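Local coordinates for protein leucyl-tRNA synthetase (Giardia intestinalis, PDB 3PZ6) that probably joins leucine to its tRNA and, through the CP1 editing domain that forms this structure, probably hydrolyses mischarged tRNA(Leu), at residues G13-L18 and K79-A84; V93-C98 and T185-D190. The protein carries 2 engineered substitutions. All blocks are in the same frame, centred on the assembly; numbering follows the deposited sequence.

Contact 1: residues G13-L18 and K79-A84; sequences GIKLEL and KVYLLA
Lys-15 and Tyr-81 both hold CG anti to the carbonyl carbon (chi1 -75° and -56°), and a bend at chi3 of the lysine (78°) carries its end over the phenol ring. Lys-15 CE stands above the ring centre, 3.6 Å from the Tyr-81 centroid, a CH-pi contact; Lys-15 NZ, 4.6 Å from that centroid, adds a cation-pi interaction. Lysine suits the place because its methylenes lie on the aromatic face while the ammonium reaches on to a long, weak ion pair with Glu-115. Glu-17 meets the same ring elsewhere, CB 3.6 Å from Tyr-81 CE1, and stays extended beyond CG, so that its OE1 forms a salt bridge with Lys-79 NZ at 3.4 Å, the hydrogen bond within it weak.

Behind these side chains the strands pair antiparallel within the curled mixed sheet at the core of the CP1 editing fold. Ile-14 with Ala-84 and Leu-16 with Leu-82 are hydrogen-bonded pairs, each bonded both ways; Ile-14 N lies 2.8 Å from Ala-84 O. On the face of these pairs Leu-16 CD1 packs 3.9 Å from Ala-84 CB, a small methyl that leaves room for the leucine branch. Leu-83 rests its CD1 against the bare backbone of Gly-13. Near the far end Leu-18 N bonds Val-80 O, and the apolar side chains of Leu-18 and Val-80 pack against helix 61-71.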
ATOM      1  N   GLY A  13       0.752  -5.836  -9.098  1.00 37.82           N
ATOM      2  CA  GLY A  13       0.757  -4.424  -8.752  1.00 34.43           C
ATOM      3  C   GLY A  13      -0.580  -4.011  -8.182  1.00 34.45           C
ATOM      4  O   GLY A  13      -1.556  -3.902  -8.912  1.00 38.76           O
ATOM      5  N   ILE A  14      -0.620  -3.778  -6.874  1.00 31.96           N
ATOM      6  CA  ILE A  14      -1.859  -3.446  -6.186  1.00 30.52           C
ATOM      7  C   ILE A  14      -2.234  -1.992  -6.441  1.00 28.46           C
ATOM      8  O   ILE A  14      -1.410  -1.098  -6.268  1.00 34.49           O
ATOM      9  CB  ILE A  14      -1.758  -3.736  -4.664  1.00 29.62           C
ATOM     10  CG1 ILE A  14      -1.374  -5.198  -4.403  1.00 27.73           C
ATOM     11  CG2 ILE A  14      -3.056  -3.396  -3.949  1.00 26.16           C
ATOM     12  CD1 ILE A  14      -2.397  -6.248  -4.850  1.00 29.08           C
ATOM     13  N   LYS A  15      -3.474  -1.767  -6.863  1.00 23.44           N
ATOM     14  CA  LYS A  15      -3.957  -0.424  -7.138  1.00 25.47           C
ATOM     15  C   LYS A  15      -4.458   0.251  -5.863  1.00 36.88           C
ATOM     16  O   LYS A  15      -5.592   0.038  -5.430  1.00 36.42           O
ATOM     17  CB  LYS A  15      -5.044  -0.440  -8.212  1.00 32.39           C
ATOM     18  CG  LYS A  15      -4.518  -0.662  -9.624  1.00 37.31           C
ATOM     19  CD  LYS A  15      -5.619  -1.068 -10.589  1.00 33.83           C
ATOM     20  CE  LYS A  15      -6.469   0.117 -11.032  1.00 41.15           C
ATOM     21  NZ  LYS A  15      -7.337  -0.241 -12.196  1.00 46.80           N
ATOM     22  N   LEU A  16      -3.592   1.057  -5.260  1.00 33.31           N
ATOM     23  CA  LEU A  16      -3.957   1.818  -4.080  1.00 33.13           C
ATOM     24  C   LEU A  16      -4.528   3.158  -4.522  1.00 35.33           C
ATOM     25  O   LEU A  16      -3.797   4.034  -4.987  1.00 36.65           O
ATOM     26  CB  LEU A  16      -2.744   2.004  -3.169  1.00 29.10           C
ATOM     27  CG  LEU A  16      -1.995   0.758  -2.702  1.00 29.61           C
ATOM     28  CD1 LEU A  16      -0.695   1.168  -2.018  1.00 26.85           C
ATOM     29  CD2 LEU A  16      -2.847  -0.096  -1.769  1.00 27.10           C
ATOM     30  N   GLU A  17      -5.842   3.310  -4.388  1.00 35.17           N
ATOM     31  CA  GLU A  17      -6.519   4.495  -4.901  1.00 38.16           C
ATOM     32  C   GLU A  17      -6.295   5.701  -4.001  1.00 35.48           C
ATOM     33  O   GLU A  17      -6.665   5.690  -2.824  1.00 31.73           O
ATOM     34  CB  GLU A  17      -8.020   4.243  -5.084  1.00 37.05           C
ATOM     35  CG  GLU A  17      -8.713   5.289  -5.959  1.00 40.32           C
ATOM     36  CD  GLU A  17     -10.234   5.156  -5.991  1.00 57.76           C
ATOM     37  OE1 GLU A  17     -10.914   6.205  -6.079  1.00 60.05           O
ATOM     38  OE2 GLU A  17     -10.753   4.018  -5.936  1.00 56.50           O
ATOM     39  N   LEU A  18      -5.686   6.736  -4.564  1.00 31.05           N
ATOM     40  CA  LEU A  18      -5.562   8.002  -3.873  1.00 32.59           C
ATOM     41  C   LEU A  18      -6.954   8.600  -3.744  1.00 31.01           C
ATOM     42  O   LEU A  18      -7.585   8.947  -4.738  1.00 33.00           O
ATOM     43  CB  LEU A  18      -4.627   8.943  -4.630  1.00 32.84           C
ATOM     44  CG  LEU A  18      -4.235  10.249  -3.933  1.00 35.43           C
ATOM     45  CD1 LEU A  18      -3.401   9.989  -2.688  1.00 36.18           C
ATOM     46  CD2 LEU A  18      -3.472  11.133  -4.898  1.00 31.05           C
ATOM     47  N   LYS A  79      -9.458   8.494 -12.190  1.00 49.68           N
ATOM     48  CA  LYS A  79      -9.122   7.767 -10.977  1.00 47.19           C
ATOM     49  C   LYS A  79      -7.606   7.604 -10.882  1.00 47.87           C
ATOM     50  O   LYS A  79      -6.955   7.213 -11.856  1.00 49.32           O
ATOM     51  CB  LYS A  79      -9.837   6.418 -10.939  1.00 52.00           C
ATOM     52  CG  LYS A  79     -11.299   6.502 -10.511  1.00 54.29           C
ATOM     53  CD  LYS A  79     -11.974   5.134 -10.588  1.00 59.34           C
ATOM     54  CE  LYS A  79     -13.346   5.139  -9.930  1.00 60.77           C
ATOM     55  NZ  LYS A  79     -13.263   5.364  -8.458  1.00 60.39           N
ATOM     56  N   VAL A  80      -7.054   7.920  -9.708  1.00 40.48           N
ATOM     57  CA  VAL A  80      -5.604   7.952  -9.502  1.00 35.75           C
ATOM     58  C   VAL A  80      -5.182   6.876  -8.498  1.00 38.41           C
ATOM     59  O   VAL A  80      -5.738   6.788  -7.405  1.00 39.97           O
ATOM     60  CB  VAL A  80      -5.123   9.366  -9.044  1.00 33.49           C
ATOM     61  CG1 VAL A  80      -3.614   9.432  -8.941  1.00 30.00           C
ATOM     62  CG2 VAL A  80      -5.617  10.437 -10.000  1.00 35.93           C
ATOM     63  N   TYR A  81      -4.199   6.065  -8.878  1.00 35.05           N
ATOM     64  CA  TYR A  81      -3.761   4.935  -8.061  1.00 34.27           C
ATOM     65  C   TYR A  81      -2.254   4.906  -7.856  1.00 36.31           C
ATOM     66  O   TYR A  81      -1.488   4.996  -8.818  1.00 35.14           O
ATOM     67  CB  TYR A  81      -4.163   3.604  -8.709  1.00 33.54           C
ATOM     68  CG  TYR A  81      -5.634   3.441  -9.013  1.00 43.76           C
ATOM     69  CD1 TYR A  81      -6.495   2.843  -8.094  1.00 41.87           C
ATOM     70  CD2 TYR A  81      -6.162   3.863 -10.232  1.00 41.96           C
ATOM     71  CE1 TYR A  81      -7.843   2.679  -8.373  1.00 47.08           C
ATOM     72  CE2 TYR A  81      -7.509   3.708 -10.523  1.00 45.63           C
ATOM     73  CZ  TYR A  81      -8.347   3.115  -9.592  1.00 56.53           C
ATOM     74  OH  TYR A  81      -9.688   2.960  -9.887  1.00 58.85           O
ATOM     75  N   LEU A  82      -1.830   4.765  -6.603  1.00 34.34           N
ATOM     76  CA  LEU A  82      -0.464   4.341  -6.315  1.00 34.53           C
ATOM     77  C   LEU A  82      -0.384   2.850  -6.617  1.00 33.44           C
ATOM     78  O   LEU A  82      -1.251   2.090  -6.191  1.00 37.03           O
ATOM     79  CB  LEU A  82      -0.098   4.613  -4.857  1.00 31.76           C
ATOM     80  CG  LEU A  82       0.499   5.982  -4.527  1.00 27.53           C
ATOM     81  CD1 LEU A  82      -0.519   7.101  -4.684  1.00 25.99           C
ATOM     82  CD2 LEU A  82       1.055   5.969  -3.120  1.00 27.72           C
ATOM     83  N   LEU A  83       0.628   2.438  -7.375  1.00 27.75           N
ATOM     84  CA  LEU A  83       0.791   1.021  -7.689  1.00 28.48           C
ATOM     85  C   LEU A  83       1.922   0.421  -6.870  1.00 29.59           C
ATOM     86  O   LEU A  83       3.057   0.890  -6.926  1.00 29.54           O
ATOM     87  CB  LEU A  83       1.004   0.789  -9.191  1.00 28.33           C
ATOM     88  CG  LEU A  83       0.738  -0.632  -9.704  1.00 32.63           C
ATOM     89  CD1 LEU A  83      -0.745  -0.823 -10.003  1.00 33.57           C
ATOM     90  CD2 LEU A  83       1.572  -0.960 -10.939  1.00 31.45           C
ATOM     91  N   ALA A  84       1.589  -0.602  -6.090  1.00 29.89           N
ATOM     92  CA  ALA A  84       2.531  -1.233  -5.180  1.00 28.38           C
ATOM     93  C   ALA A  84       2.702  -2.699  -5.526  1.00 31.03           C
ATOM     94  O   ALA A  84       1.757  -3.478  -5.420  1.00 35.49           O
ATOM     95  CB  ALA A  84       2.049  -1.086  -3.747  1.00 27.13           C
TER

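Contact 2: residues V93-C98 and T185-D190; sequences VGQTNC and TSVPSD
Thr-96 N donates to Ser-186 O at 3.1 Å, with an N-H...O angle of 156°, and Gln-95 CA brings a C-H to the same oxygen, so one carbonyl receives two neighbouring residues. Asn-97 answers with its side chain: CG lies between the backbone N and the carbonyl carbon (chi1 64°), which folds the amide back over Ser-186. There Asn-97 ND2 makes a weak, bent hydrogen bond to Ser-186 OG at 2.8 Å. Serine suits the place, its short side chain putting a hydroxyl within reach of the amide.

Thr-96 and Pro-188 meet tip to tip, the threonine turning both branches to the ring; its CG2 is 3.6 Å from Pro-188 CD. Val-187 sets CG1 beside Gly-94, whose lack of a side chain lets the methyl lie near the backbone, 3.8 Å from Gly-94 O. A water 2.9 Å from Ser-189 OG donates to it, but approaches Gly-94 O too closely to be reliable, so a bridge between the segments is doubtful.

Cys-98 and Thr-185 form an antiparallel non-hydrogen-bonded pair where the strands meet, before the chains part into loop and turn. Val-187 to Asp-190 form a type I beta-turn, Asp-190 N bonding back to Val-187 O, and proline's restricted phi suits the second position. Asp-194 accepts from Val-187 N, while Ser-162 OG bonds Gln-95 O. The Val-Pro sequence followed by Asp-194 matches LeuRS editing domains, whose conserved aspartate lines the editing pocket; Asp-194 probably does so here. Helix 192-202 lays Tyr-195 on Pro-188 and Tyr-198 on Thr-96 and Asn-97, while strand 167-171 bonds the backbone of Cys-98.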
ATOM      1  N   VAL A  93      -5.405  -8.391   2.707  1.00 24.04           N
ATOM      2  CA  VAL A  93      -6.448  -8.022   3.657  1.00 24.36           C
ATOM      3  C   VAL A  93      -5.873  -7.505   4.993  1.00 26.30           C
ATOM      4  O   VAL A  93      -6.614  -7.018   5.846  1.00 26.92           O
ATOM      5  CB  VAL A  93      -7.458  -9.194   3.861  1.00 22.59           C
ATOM      6  CG1 VAL A  93      -6.740 -10.465   4.297  1.00 26.79           C
ATOM      7  CG2 VAL A  93      -8.572  -8.817   4.844  1.00 27.09           C
ATOM      8  N   GLY A  94      -4.554  -7.596   5.157  1.00 25.92           N
ATOM      9  CA  GLY A  94      -3.886  -7.186   6.396  1.00 20.15           C
ATOM     10  C   GLY A  94      -3.141  -5.863   6.336  1.00 24.54           C
ATOM     11  O   GLY A  94      -2.427  -5.506   7.280  1.00 28.06           O
ATOM     12  N   GLN A  95      -3.305  -5.134   5.236  1.00 23.24           N
ATOM     13  CA  GLN A  95      -2.667  -3.826   5.042  1.00 21.08           C
ATOM     14  C   GLN A  95      -3.046  -2.779   6.084  1.00 22.95           C
ATOM     15  O   GLN A  95      -4.229  -2.489   6.292  1.00 23.46           O
ATOM     16  CB  GLN A  95      -3.013  -3.270   3.670  1.00 23.19           C
ATOM     17  CG  GLN A  95      -2.359  -3.981   2.521  1.00 26.52           C
ATOM     18  CD  GLN A  95      -2.948  -3.542   1.226  1.00 30.97           C
ATOM     19  OE1 GLN A  95      -4.062  -3.935   0.870  1.00 35.54           O
ATOM     20  NE2 GLN A  95      -2.227  -2.692   0.515  1.00 31.49           N
ATOM     21  N   THR A  96      -2.029  -2.206   6.718  1.00 21.60           N
ATOM     22  CA  THR A  96      -2.213  -1.140   7.697  1.00 21.59           C
ATOM     23  C   THR A  96      -1.798   0.225   7.142  1.00 19.19           C
ATOM     24  O   THR A  96      -2.181   1.269   7.676  1.00 17.60           O
ATOM     25  CB  THR A  96      -1.359  -1.399   8.933  1.00 20.39           C
ATOM     26  OG1 THR A  96       0.002  -1.506   8.523  1.00 19.71           O
ATOM     27  CG2 THR A  96      -1.784  -2.674   9.626  1.00 21.92           C
ATOM     28  N   ASN A  97      -0.997   0.189   6.081  1.00 18.31           N
ATOM     29  CA  ASN A  97      -0.405   1.372   5.472  1.00 18.20           C
ATOM     30  C   ASN A  97       0.335   0.952   4.207  1.00 22.58           C
ATOM     31  O   ASN A  97       0.271  -0.213   3.804  1.00 27.91           O
ATOM     32  CB  ASN A  97       0.562   2.066   6.448  1.00 17.00           C
ATOM     33  CG  ASN A  97       1.784   1.200   6.809  1.00 20.24           C
ATOM     34  OD1 ASN A  97       2.893   1.443   6.327  1.00 20.70           O
ATOM     35  ND2 ASN A  97       1.578   0.194   7.653  1.00 17.31           N
ATOM     36  N   CYS A  98       1.030   1.894   3.578  1.00 20.94           N
ATOM     37  CA  CYS A  98       1.972   1.560   2.516  1.00 24.24           C
ATOM     38  C   CYS A  98       3.226   2.431   2.634  1.00 21.85           C
ATOM     39  O   CYS A  98       3.292   3.302   3.498  1.00 20.39           O
ATOM     40  CB  CYS A  98       1.320   1.666   1.135  1.00 20.27           C
ATOM     41  SG  CYS A  98       0.782   3.322   0.677  1.00 31.91           S
ATOM     42  N   THR A 185       3.654  -2.500  -0.209  1.00 25.29           N
ATOM     43  CA  THR A 185       2.532  -2.722   0.697  1.00 24.70           C
ATOM     44  C   THR A 185       3.067  -2.902   2.104  1.00 27.06           C
ATOM     45  O   THR A 185       4.256  -3.187   2.290  1.00 19.73           O
ATOM     46  CB  THR A 185       1.724  -3.983   0.322  1.00 26.29           C
ATOM     47  OG1 THR A 185       2.547  -5.147   0.477  1.00 28.54           O
ATOM     48  CG2 THR A 185       1.219  -3.901  -1.108  1.00 25.06           C
ATOM     49  N   SER A 186       2.198  -2.721   3.097  1.00 25.06           N
ATOM     50  CA  SER A 186       2.587  -2.945   4.478  1.00 21.61           C
ATOM     51  C   SER A 186       1.619  -3.866   5.184  1.00 22.90           C
ATOM     52  O   SER A 186       0.448  -3.526   5.362  1.00 25.21           O
ATOM     53  CB  SER A 186       2.724  -1.635   5.246  1.00 22.27           C
ATOM     54  OG  SER A 186       3.150  -1.875   6.583  1.00 20.99           O
ATOM     55  N   VAL A 187       2.124  -5.036   5.578  1.00 21.36           N
ATOM     56  CA  VAL A 187       1.345  -6.021   6.311  1.00 21.88           C
ATOM     57  C   VAL A 187       2.135  -6.444   7.557  1.00 23.41           C
ATOM     58  O   VAL A 187       2.781  -7.487   7.560  1.00 25.18           O
ATOM     59  CB  VAL A 187       0.997  -7.236   5.419  1.00 21.29           C
ATOM     60  CG1 VAL A 187       0.010  -8.169   6.125  1.00 23.93           C
ATOM     61  CG2 VAL A 187       0.425  -6.773   4.087  1.00 17.38           C
ATOM     62  N   PRO A 188       2.094  -5.616   8.622  1.00 28.31           N
ATOM     63  CA  PRO A 188       2.916  -5.802   9.819  1.00 23.95           C
ATOM     64  C   PRO A 188       2.700  -7.125  10.535  1.00 23.86           C
ATOM     65  O   PRO A 188       3.607  -7.601  11.206  1.00 26.20           O
ATOM     66  CB  PRO A 188       2.478  -4.657  10.731  1.00 22.08           C
ATOM     67  CG  PRO A 188       1.915  -3.656   9.843  1.00 23.39           C
ATOM     68  CD  PRO A 188       1.288  -4.388   8.710  1.00 24.92           C
ATOM     69  N   SER A 189       1.519  -7.715  10.407  1.00 23.08           N
ATOM     70  CA  SER A 189       1.243  -8.989  11.076  1.00 21.81           C
ATOM     71  C   SER A 189       2.060 -10.134  10.492  1.00 24.35           C
ATOM     72  O   SER A 189       2.327 -11.121  11.177  1.00 27.37           O
ATOM     73  CB  SER A 189      -0.241  -9.329  11.015  1.00 19.78           C
ATOM     74  OG  SER A 189      -0.685  -9.474   9.677  1.00 17.26           O
ATOM     75  N   ASP A 190       2.463 -10.006   9.231  1.00 21.39           N
ATOM     76  CA  ASP A 190       3.134 -11.113   8.557  1.00 30.16           C
ATOM     77  C   ASP A 190       4.401 -10.783   7.761  1.00 26.31           C
ATOM     78  O   ASP A 190       4.955 -11.645   7.084  1.00 33.01           O
ATOM     79  CB  ASP A 190       2.128 -11.898   7.709  1.00 33.46           C
ATOM     80  CG  ASP A 190       1.174 -12.719   8.565  1.00 34.33           C
ATOM     81  OD1 ASP A 190       1.448 -13.921   8.769  1.00 38.66           O
ATOM     82  OD2 ASP A 190       0.165 -12.159   9.047  1.00 27.66           O
TER
HETATM   83  O   HOH W   1      -1.616  -6.737   9.327  1.00 19.81           O

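Overall arrangement
The centres of contact 1 and contact 2 lie 15 Å apart, and both belong to the one mixed, curled sheet of the CP1 domain. They come in series along the chain: strand 79-86 closes contact 1, and the next strand, 97-100, opens contact 2, which strand 183-186 completes after a long excursion. The two join directly where Leu-16 packs on Gln-95 and Cys-98, and where Ala-84 CB lies 3.9 Å from Thr-185 CG2. Contact 1 is thus regular strand pairing, whereas in contact 2 a loop leading into strand 97-100 meets the turn that leaves strand 183-186 for helix 192-202, which carries Asp-194, probably part of the editing pocket as in other LeuRS.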